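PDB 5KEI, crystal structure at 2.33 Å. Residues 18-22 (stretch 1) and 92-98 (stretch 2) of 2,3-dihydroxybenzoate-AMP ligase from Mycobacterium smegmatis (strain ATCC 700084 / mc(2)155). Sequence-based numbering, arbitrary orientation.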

# COMPACT_ATOMS: atom_id res chain seq x y z
N GLN A 18 23.94 -11.26 -5.44
CA GLN A 18 22.76 -12.11 -5.50
C GLN A 18 21.48 -11.29 -5.46
O GLN A 18 20.37 -11.84 -5.47
CB GLN A 18 22.77 -13.12 -4.35
CG GLN A 18 23.16 -12.50 -3.02
CD GLN A 18 23.47 -13.54 -1.97
OE1 GLN A 18 23.69 -14.71 -2.29
NE2 GLN A 18 23.49 -13.13 -0.71
N SER A 19 21.63 -9.97 -5.41
CA SER A 19 20.48 -9.08 -5.21
C SER A 19 20.10 -8.22 -6.42
O SER A 19 20.68 -7.16 -6.71
CB SER A 19 20.71 -8.19 -3.99
OG SER A 19 20.41 -8.92 -2.82
N SER A 20 19.08 -8.72 -7.10
CA SER A 20 18.26 -7.97 -8.02
C SER A 20 17.33 -7.06 -7.24
O SER A 20 16.42 -6.46 -7.82
CB SER A 20 17.45 -8.92 -8.88
OG SER A 20 16.90 -9.93 -8.04
N LEU A 21 17.53 -7.00 -5.92
CA LEU A 21 16.79 -6.06 -5.09
C LEU A 21 17.02 -4.66 -5.64
O LEU A 21 16.08 -3.91 -5.81
CB LEU A 21 17.20 -6.14 -3.62
CG LEU A 21 16.64 -5.01 -2.74
CD1 LEU A 21 15.13 -4.96 -2.84
CD2 LEU A 21 17.06 -5.12 -1.27
N LEU A 22 18.28 -4.35 -5.94
CA LEU A 22 18.64 -3.03 -6.46
C LEU A 22 18.19 -2.86 -7.91
O LEU A 22 17.93 -1.74 -8.37
CB LEU A 22 20.14 -2.79 -6.33
CG LEU A 22 20.58 -2.61 -4.87
CD1 LEU A 22 22.02 -2.13 -4.75
CD2 LEU A 22 19.62 -1.65 -4.14
N ILE A 92 17.66 -18.59 3.45
CA ILE A 92 17.17 -17.28 3.05
C ILE A 92 18.20 -16.22 3.42
O ILE A 92 18.65 -16.15 4.57
CB ILE A 92 15.80 -16.96 3.69
CG1 ILE A 92 14.74 -17.96 3.21
CG2 ILE A 92 15.38 -15.51 3.38
CD1 ILE A 92 13.42 -17.90 3.95
N ARG A 93 18.58 -15.42 2.44
CA ARG A 93 19.74 -14.53 2.56
C ARG A 93 19.30 -13.07 2.47
O ARG A 93 18.27 -12.79 1.89
CB ARG A 93 20.77 -14.86 1.47
CG ARG A 93 21.26 -16.31 1.51
CD ARG A 93 22.48 -16.47 2.42
NE ARG A 93 23.70 -16.08 1.72
CZ ARG A 93 24.42 -14.99 1.98
NH1 ARG A 93 24.05 -14.16 2.96
NH2 ARG A 93 25.51 -14.73 1.28
N PRO A 94 20.10 -12.15 3.04
CA PRO A 94 19.78 -10.72 2.92
C PRO A 94 19.37 -10.31 1.50
O PRO A 94 19.98 -10.76 0.52
CB PRO A 94 21.10 -10.05 3.33
CG PRO A 94 21.67 -10.98 4.32
CD PRO A 94 21.33 -12.37 3.82
N GLY A 95 18.30 -9.52 1.39
CA GLY A 95 17.81 -9.05 0.11
C GLY A 95 16.76 -9.95 -0.51
O GLY A 95 16.02 -9.52 -1.39
N ASP A 96 16.70 -11.20 -0.07
CA ASP A 96 15.71 -12.15 -0.59
C ASP A 96 14.31 -11.70 -0.25
O ASP A 96 14.03 -11.30 0.87
CB ASP A 96 15.95 -13.55 -0.02
CG ASP A 96 17.06 -14.31 -0.75
OD1 ASP A 96 17.67 -13.72 -1.68
OD2 ASP A 96 17.31 -15.49 -0.40
N ARG A 97 13.40 -11.78 -1.21
CA ARG A 97 12.05 -11.34 -0.93
C ARG A 97 11.19 -12.54 -0.59
O ARG A 97 11.37 -13.64 -1.12
CB ARG A 97 11.56 -10.51 -2.11
CG ARG A 97 12.64 -9.44 -2.34
CD ARG A 97 12.49 -8.58 -3.51
NE ARG A 97 13.04 -9.12 -4.75
CZ ARG A 97 14.33 -9.38 -4.99
NH1 ARG A 97 14.67 -9.83 -6.19
NH2 ARG A 97 15.25 -9.23 -4.05
N VAL A 98 10.32 -12.34 0.39
CA VAL A 98 9.51 -13.40 0.95
C VAL A 98 8.06 -12.95 0.97
O VAL A 98 7.73 -11.92 1.55
CB VAL A 98 9.99 -13.77 2.39
CG1 VAL A 98 9.06 -14.79 3.05
CG2 VAL A 98 11.45 -14.28 2.35

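Stretch 2 is a turn that leads into a strand, and stretch 1 is an irregular segment lying against it. The contact is small, burying about 330 Å² in all. Ile92 does not reach stretch 1.

Arg93 opens a type II beta turn that ends at Asp96. Asp96 N donates to Arg93 O at 3.0 Å, and Arg93 N donates to Asp96 OD2 at 3.1 Å, so the turn is held from both backbone and side chain. The Arg93 guanidinium has Gln18 NE2 over one face, 3.3 Å from Arg93 NH2. Both atoms are donors, so this is no hydrogen bond, and Gln18 is poorly ordered.

Pro94 offers its carbonyl to the contact: Pro94 O lies 3.8 Å from Ser19 OG, too far for a hydrogen bond. The nearest CA atoms across the stretches are Gly95 CA and Ser19 CA, 6.0 Å apart. Its positive phi suits glycine, and an ideal CB on Gly95 would fall 2.4 Å from Ser19 OG.

The CA-to-CB bond of Asp96 points away from stretch 1, though the end of its side chain comes nearer, and it makes no contact. Arg97 begins the strand, and its side chain reaches back to stretch 1. Arg97 NH1 donates to Ser20 OG at 2.9 Å; the oxygen sits at the guanidinium edge, near its plane, where the N-H groups point. Leu21 CA covers one face, 3.7 Å from Arg97 NH2. Arg97 NH2 also makes a weak hydrogen bond to Gly95 O at 2.8 Å, within stretch 2. Val98 is out of reach.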